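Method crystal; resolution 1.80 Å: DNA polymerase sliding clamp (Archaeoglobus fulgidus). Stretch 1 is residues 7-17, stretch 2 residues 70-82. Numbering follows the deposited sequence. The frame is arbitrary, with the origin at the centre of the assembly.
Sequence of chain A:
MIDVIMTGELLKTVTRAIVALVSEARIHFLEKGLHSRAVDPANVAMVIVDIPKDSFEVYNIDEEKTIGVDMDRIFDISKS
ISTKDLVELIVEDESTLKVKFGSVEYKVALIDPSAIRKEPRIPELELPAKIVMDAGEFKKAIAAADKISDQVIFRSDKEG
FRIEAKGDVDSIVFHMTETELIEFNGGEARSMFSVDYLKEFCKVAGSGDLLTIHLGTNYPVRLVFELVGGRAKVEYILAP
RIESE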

ATOM      1  N   THR A   7       8.915 -14.373 -19.687  1.00 14.04           N
ATOM      2  CA  THR A   7       7.907 -13.469 -19.145  1.00 15.22           C
ATOM      3  C   THR A   7       8.567 -12.561 -18.110  1.00 15.16           C
ATOM      4  O   THR A   7       9.561 -12.940 -17.480  1.00 13.91           O
ATOM      5  N   GLY A   8       8.015 -11.363 -17.949  1.00 14.37           N
ATOM      6  CA  GLY A   8       8.556 -10.425 -16.982  1.00 15.59           C
ATOM      7  C   GLY A   8       8.556 -11.005 -15.581  1.00 15.40           C
ATOM      8  O   GLY A   8       9.520 -10.837 -14.830  1.00 15.99           O
ATOM      9  N   GLU A   9       7.479 -11.700 -15.223  1.00 15.48           N
ATOM     10  CA  GLU A   9       7.383 -12.296 -13.898  1.00 16.38           C
ATOM     11  C   GLU A   9       8.504 -13.305 -13.674  1.00 15.56           C
ATOM     12  O   GLU A   9       9.060 -13.393 -12.576  1.00 15.29           O
ATOM     13  N   LEU A  10       8.848 -14.064 -14.708  1.00 14.53           N
ATOM     14  CA  LEU A  10       9.911 -15.053 -14.563  1.00 14.49           C
ATOM     15  C   LEU A  10      11.235 -14.365 -14.251  1.00 14.59           C
ATOM     16  O   LEU A  10      11.952 -14.762 -13.329  1.00 15.61           O
ATOM     17  N   LEU A  11      11.561 -13.319 -14.999  1.00 14.39           N
ATOM     18  CA  LEU A  11      12.818 -12.614 -14.756  1.00 14.58           C
ATOM     19  C   LEU A  11      12.825 -11.923 -13.388  1.00 14.97           C
ATOM     20  O   LEU A  11      13.805 -12.003 -12.643  1.00 14.57           O
ATOM     21  N   LYS A  12      11.728 -11.254 -13.056  1.00 14.60           N
ATOM     22  CA  LYS A  12      11.632 -10.534 -11.786  1.00 15.74           C
ATOM     23  C   LYS A  12      11.761 -11.452 -10.575  1.00 16.34           C
ATOM     24  O   LYS A  12      12.480 -11.149  -9.616  1.00 15.97           O
ATOM     25  N   THR A  13      11.074 -12.585 -10.627  1.00 15.38           N
ATOM     26  CA  THR A  13      11.098 -13.528  -9.518  1.00 16.74           C
ATOM     27  C   THR A  13      12.451 -14.196  -9.306  1.00 16.55           C
ATOM     28  O   THR A  13      12.922 -14.290  -8.169  1.00 17.13           O
ATOM     29  N   VAL A  14      13.084 -14.645 -10.384  1.00 15.59           N
ATOM     30  CA  VAL A  14      14.382 -15.300 -10.265  1.00 17.14           C
ATOM     31  C   VAL A  14      15.464 -14.292  -9.871  1.00 16.90           C
ATOM     32  O   VAL A  14      16.391 -14.617  -9.124  1.00 16.39           O
ATOM     33  N   THR A  15      15.341 -13.068 -10.367  1.00 16.22           N
ATOM     34  CA  THR A  15      16.306 -12.027 -10.029  1.00 17.13           C
ATOM     35  C   THR A  15      16.184 -11.724  -8.541  1.00 16.89           C
ATOM     36  O   THR A  15      17.188 -11.620  -7.829  1.00 17.69           O
ATOM     37  N   ARG A  16      14.952 -11.598  -8.064  1.00 17.07           N
ATOM     38  CA  ARG A  16      14.719 -11.312  -6.653  1.00 18.32           C
ATOM     39  C   ARG A  16      15.227 -12.442  -5.759  1.00 18.10           C
ATOM     40  O   ARG A  16      15.768 -12.190  -4.680  1.00 18.02           O
ATOM     41  N   ALA A  17      15.054 -13.682  -6.211  1.00 17.29           N
ATOM     42  CA  ALA A  17      15.489 -14.841  -5.436  1.00 17.53           C
ATOM     43  C   ALA A  17      17.002 -14.870  -5.249  1.00 17.59           C
ATOM     44  O   ALA A  17      17.493 -15.246  -4.185  1.00 17.81           O
ATOM     45  N   ASP A  70      25.667  -8.091 -12.448  1.00 23.20           N
ATOM     46  CA  ASP A  70      25.477  -7.263 -11.263  1.00 23.41           C
ATOM     47  C   ASP A  70      23.996  -7.441 -10.946  1.00 23.66           C
ATOM     48  O   ASP A  70      23.137  -6.840 -11.596  1.00 22.46           O
ATOM     49  N   MET A  71      23.695  -8.273  -9.957  1.00 23.54           N
ATOM     50  CA  MET A  71      22.312  -8.539  -9.597  1.00 23.98           C
ATOM     51  C   MET A  71      21.556  -7.356  -9.001  1.00 23.87           C
ATOM     52  O   MET A  71      20.343  -7.260  -9.165  1.00 23.63           O
ATOM     53  N   ASP A  72      22.249  -6.457  -8.307  1.00 24.27           N
ATOM     54  CA  ASP A  72      21.561  -5.298  -7.745  1.00 25.27           C
ATOM     55  C   ASP A  72      20.986  -4.464  -8.890  1.00 25.30           C
ATOM     56  O   ASP A  72      19.857  -3.980  -8.808  1.00 25.01           O
ATOM     57  N   ARG A  73      21.762  -4.306  -9.959  1.00 25.80           N
ATOM     58  CA  ARG A  73      21.315  -3.528 -11.114  1.00 26.42           C
ATOM     59  C   ARG A  73      20.141  -4.166 -11.844  1.00 26.32           C
ATOM     60  O   ARG A  73      19.144  -3.498 -12.120  1.00 26.03           O
ATOM     61  N   ILE A  74      20.257  -5.452 -12.168  1.00 25.91           N
ATOM     62  CA  ILE A  74      19.179  -6.139 -12.866  1.00 25.94           C
ATOM     63  C   ILE A  74      17.914  -6.086 -12.018  1.00 25.90           C
ATOM     64  O   ILE A  74      16.810  -5.928 -12.539  1.00 25.49           O
ATOM     65  N   PHE A  75      18.073  -6.208 -10.704  1.00 25.92           N
ATOM     66  CA  PHE A  75      16.924  -6.161  -9.815  1.00 26.52           C
ATOM     67  C   PHE A  75      16.291  -4.775  -9.863  1.00 27.14           C
ATOM     68  O   PHE A  75      15.071  -4.640  -9.926  1.00 27.10           O
ATOM     69  N   ASP A  76      17.128  -3.746  -9.836  1.00 27.61           N
ATOM     70  CA  ASP A  76      16.629  -2.381  -9.876  1.00 29.00           C
ATOM     71  C   ASP A  76      15.866  -2.154 -11.179  1.00 29.05           C
ATOM     72  O   ASP A  76      14.748  -1.642 -11.168  1.00 29.07           O
ATOM     73  N   ILE A  77      16.464  -2.560 -12.294  1.00 29.28           N
ATOM     74  CA  ILE A  77      15.839  -2.408 -13.607  1.00 29.75           C
ATOM     75  C   ILE A  77      14.568  -3.248 -13.736  1.00 29.62           C
ATOM     76  O   ILE A  77      13.605  -2.830 -14.380  1.00 29.08           O
ATOM     77  N   SER A  78      14.564  -4.428 -13.121  1.00 29.42           N
ATOM     78  CA  SER A  78      13.404  -5.314 -13.188  1.00 29.05           C
ATOM     79  C   SER A  78      12.170  -4.685 -12.547  1.00 28.84           C
ATOM     80  O   SER A  78      11.044  -5.092 -12.825  1.00 28.45           O
ATOM     81  N   LYS A  79      12.380  -3.698 -11.682  1.00 29.92           N
ATOM     82  CA  LYS A  79      11.263  -3.033 -11.023  1.00 30.04           C
ATOM     83  C   LYS A  79      10.468  -2.177 -12.008  1.00 30.01           C
ATOM     84  O   LYS A  79       9.319  -1.830 -11.749  1.00 30.11           O
ATOM     85  N   SER A  80      11.083  -1.839 -13.136  1.00 29.76           N
ATOM     86  CA  SER A  80      10.409  -1.035 -14.150  1.00 30.03           C
ATOM     87  C   SER A  80       9.763  -1.954 -15.185  1.00 29.53           C
ATOM     88  O   SER A  80       9.096  -1.500 -16.116  1.00 29.61           O
ATOM     89  N   ILE A  81       9.961  -3.256 -15.008  1.00 28.75           N
ATOM     90  CA  ILE A  81       9.389  -4.247 -15.909  1.00 27.59           C
ATOM     91  C   ILE A  81       8.093  -4.782 -15.305  1.00 27.97           C
ATOM     92  O   ILE A  81       8.011  -5.026 -14.097  1.00 27.25           O
ATOM     93  N   SER A  82       7.079  -4.954 -16.144  1.00 27.25           N
ATOM     94  CA  SER A  82       5.794  -5.470 -15.693  1.00 27.99           C
ATOM     95  C   SER A  82       5.808  -6.994 -15.730  1.00 28.30           C
ATOM     96  O   SER A  82       6.484  -7.593 -16.566  1.00 27.94           O
TER

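Packing of helix 8-17 against the helix that begins at Met 71 and the Ser 78-Ile 81 turn at its far end; the helix axes approach to 9.4 Å at 143°, and 532 Å² is buried in all. Lys 12 and Thr 15 cover the most surface, 87 Å² each. The CA-to-CB bond of Lys 12 points sideways, but its chain (chi1 m, chi2 t, chi3 p, chi4 p) bends so that the ammonium reaches the type I turn Ser 78-Ile 81. There Lys 12 NZ donates to Ser 78 O (2.7 Å) and to Ile 81 O (2.9 Å), tying together the two ends of the turn. A water completes the site, accepting from Lys 12 NZ at 2.8 Å and donating to Ser 78 OG at 3.1 Å; Ser 78 (p) points toward helix 8-17. Thr 15 (m) points toward the second helix. Thr 15 OG1 donates back to Leu 11 O (2.7 Å), while Thr 15 CG2 lies 3.5 Å from Phe 75 CA, at the edge of the Phe 75 ring. Phe 75 (chi1 t) starts sideways, yet its ring comes nearer, bringing Phe 75 CE1 to 3.9 Å from Arg 16 CB. Leu 11 CD2 meets Ile 81 CD1 at 4.3 Å. At Gly 8, where a CB would clash with Ser 82 O, the bare CA makes a CA-H...O contact with that oxygen (3.5 Å).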

ATOM      1  CB  THR A   7       6.756 -14.221 -18.449  1.00 16.63           C
ATOM      2  OG1 THR A   7       7.230 -14.809 -17.228  1.00 17.60           O
ATOM      3  CG2 THR A   7       6.209 -15.308 -19.357  1.00 16.70           C
ATOM      4  CB  GLU A   9       6.021 -12.976 -13.709  1.00 18.29           C
ATOM      5  CG  GLU A   9       5.851 -13.640 -12.346  1.00 20.83           C
ATOM      6  CD  GLU A   9       4.500 -14.316 -12.176  1.00 24.23           C
ATOM      7  OE1 GLU A   9       3.923 -14.769 -13.189  1.00 24.05           O
ATOM      8  OE2 GLU A   9       4.024 -14.413 -11.023  1.00 25.65           O
ATOM      9  CB  LEU A  10      10.036 -15.891 -15.838  1.00 14.39           C
ATOM     10  CG  LEU A  10      11.058 -17.034 -15.851  1.00 14.14           C
ATOM     11  CD1 LEU A  10      10.865 -17.942 -14.631  1.00 14.12           C
ATOM     12  CD2 LEU A  10      10.888 -17.825 -17.138  1.00 14.03           C
ATOM     13  CB  LEU A  11      13.074 -11.581 -15.859  1.00 15.68           C
ATOM     14  CG  LEU A  11      14.355 -10.740 -15.729  1.00 16.16           C
ATOM     15  CD1 LEU A  11      15.565 -11.645 -15.568  1.00 18.25           C
ATOM     16  CD2 LEU A  11      14.521  -9.872 -16.957  1.00 18.18           C
ATOM     17  CB  LYS A  12      10.300  -9.771 -11.721  1.00 16.69           C
ATOM     18  CG  LYS A  12      10.180  -8.657 -12.770  1.00 18.69           C
ATOM     19  CD  LYS A  12       8.739  -8.159 -12.939  1.00 20.04           C
ATOM     20  CE  LYS A  12       8.216  -7.415 -11.714  1.00 22.21           C
ATOM     21  NZ  LYS A  12       8.875  -6.089 -11.531  1.00 22.74           N
ATOM     22  CB  THR A  13       9.999 -14.598  -9.699  1.00 17.22           C
ATOM     23  OG1 THR A  13       8.719 -13.967  -9.586  1.00 18.99           O
ATOM     24  CG2 THR A  13      10.112 -15.681  -8.632  1.00 17.89           C
ATOM     25  CB  VAL A  14      14.763 -16.002 -11.581  1.00 17.96           C
ATOM     26  CG1 VAL A  14      16.182 -16.523 -11.508  1.00 20.48           C
ATOM     27  CG2 VAL A  14      13.800 -17.167 -11.832  1.00 18.23           C
ATOM     28  CB  THR A  15      16.043 -10.741 -10.855  1.00 17.74           C
ATOM     29  OG1 THR A  15      16.319 -11.005 -12.236  1.00 19.11           O
ATOM     30  CG2 THR A  15      16.942  -9.601 -10.383  1.00 18.38           C
ATOM     31  CB  ARG A  16      13.231 -11.090  -6.384  1.00 19.95           C
ATOM     32  CG  ARG A  16      12.922 -10.768  -4.926  1.00 23.86           C
ATOM     33  CD  ARG A  16      11.461 -10.420  -4.719  1.00 26.86           C
ATOM     34  NE  ARG A  16      11.178 -10.077  -3.328  1.00 31.38           N
ATOM     35  CZ  ARG A  16       9.986  -9.692  -2.883  1.00 33.05           C
ATOM     36  NH1 ARG A  16       8.961  -9.605  -3.723  1.00 34.46           N
ATOM     37  NH2 ARG A  16       9.815  -9.390  -1.601  1.00 34.60           N
ATOM     38  CB  ALA A  17      15.025 -16.129  -6.113  1.00 17.70           C
ATOM     39  CB  ASP A  70      25.751  -5.793 -11.583  1.00 24.67           C
ATOM     40  CG  ASP A  70      25.614  -4.893 -10.368  1.00 25.41           C
ATOM     41  OD1 ASP A  70      24.735  -5.152  -9.516  1.00 25.60           O
ATOM     42  OD2 ASP A  70      26.381  -3.912 -10.270  1.00 26.63           O
ATOM     43  CB  MET A  71      22.243  -9.741  -8.653  1.00 24.56           C
ATOM     44  CG  MET A  71      22.779 -11.025  -9.271  1.00 25.91           C
ATOM     45  SD  MET A  71      22.032 -11.420 -10.872  1.00 28.44           S
ATOM     46  CE  MET A  71      20.400 -11.893 -10.356  1.00 27.43           C
ATOM     47  CB  ASP A  72      22.505  -4.428  -6.911  1.00 26.59           C
ATOM     48  CG  ASP A  72      22.949  -5.100  -5.626  1.00 28.12           C
ATOM     49  OD1 ASP A  72      22.125  -5.790  -4.989  1.00 28.67           O
ATOM     50  OD2 ASP A  72      24.123  -4.922  -5.245  1.00 30.10           O
ATOM     51  CB  ARG A  73      22.462  -3.321 -12.103  1.00 28.03           C
ATOM     52  CG  ARG A  73      23.526  -2.358 -11.627  1.00 30.34           C
ATOM     53  CD  ARG A  73      24.539  -2.086 -12.729  1.00 32.92           C
ATOM     54  NE  ARG A  73      25.580  -1.154 -12.305  1.00 35.13           N
ATOM     55  CZ  ARG A  73      25.366   0.121 -11.990  1.00 36.15           C
ATOM     56  NH1 ARG A  73      24.143   0.630 -12.052  1.00 36.78           N
ATOM     57  NH2 ARG A  73      26.379   0.886 -11.605  1.00 37.09           N
ATOM     58  CB  ILE A  74      19.532  -7.620 -13.164  1.00 26.36           C
ATOM     59  CG1 ILE A  74      20.753  -7.696 -14.084  1.00 26.20           C
ATOM     60  CG2 ILE A  74      18.346  -8.320 -13.824  1.00 26.08           C
ATOM     61  CD1 ILE A  74      20.574  -6.993 -15.415  1.00 26.41           C
ATOM     62  CB  PHE A  75      17.338  -6.486  -8.378  1.00 26.88           C
ATOM     63  CG  PHE A  75      16.190  -6.495  -7.409  1.00 27.39           C
ATOM     64  CD1 PHE A  75      15.068  -7.282  -7.652  1.00 27.53           C
ATOM     65  CD2 PHE A  75      16.230  -5.725  -6.253  1.00 28.00           C
ATOM     66  CE1 PHE A  75      14.002  -7.303  -6.756  1.00 27.84           C
ATOM     67  CE2 PHE A  75      15.169  -5.741  -5.352  1.00 28.63           C
ATOM     68  CZ  PHE A  75      14.054  -6.533  -5.605  1.00 28.30           C
ATOM     69  CB  ASP A  76      17.791  -1.394  -9.749  1.00 30.39           C
ATOM     70  CG  ASP A  76      17.323   0.029  -9.516  1.00 31.99           C
ATOM     71  OD1 ASP A  76      16.328   0.217  -8.783  1.00 33.29           O
ATOM     72  OD2 ASP A  76      17.958   0.961 -10.052  1.00 33.48           O
ATOM     73  CB  ILE A  77      16.813  -2.815 -14.741  1.00 30.26           C
ATOM     74  CG1 ILE A  77      18.029  -1.886 -14.747  1.00 31.24           C
ATOM     75  CG2 ILE A  77      16.102  -2.768 -16.085  1.00 31.76           C
ATOM     76  CD1 ILE A  77      17.700  -0.425 -15.021  1.00 32.46           C
ATOM     77  CB  SER A  78      13.704  -6.651 -12.501  1.00 29.24           C
ATOM     78  OG  SER A  78      13.784  -6.496 -11.095  1.00 28.70           O
ATOM     79  CB  LYS A  79      11.768  -2.167  -9.868  1.00 31.39           C
ATOM     80  CG  LYS A  79      12.351  -2.969  -8.717  1.00 32.40           C
ATOM     81  CD  LYS A  79      12.930  -2.069  -7.643  1.00 34.03           C
ATOM     82  CE  LYS A  79      13.491  -2.894  -6.496  1.00 34.92           C
ATOM     83  NZ  LYS A  79      14.065  -2.036  -5.422  1.00 36.44           N
ATOM     84  CB  SER A  80      11.400  -0.078 -14.826  1.00 30.19           C
ATOM     85  OG  SER A  80      12.404  -0.783 -15.532  1.00 33.06           O
ATOM     86  CB  ILE A  81      10.360  -5.433 -16.131  1.00 27.82           C
ATOM     87  CG1 ILE A  81      11.668  -4.928 -16.742  1.00 27.29           C
ATOM     88  CG2 ILE A  81       9.709  -6.480 -17.030  1.00 26.89           C
ATOM     89  CD1 ILE A  81      12.719  -6.010 -16.952  1.00 27.72           C
ATOM     90  CB  SER A  82       4.669  -4.947 -16.592  1.00 27.64           C
ATOM     91  OG  SER A  82       3.440  -5.586 -16.284  1.00 28.16           O
TER
HETATM   92  O   HOH W   1      11.008  -6.624  -9.799  1.00 29.68           O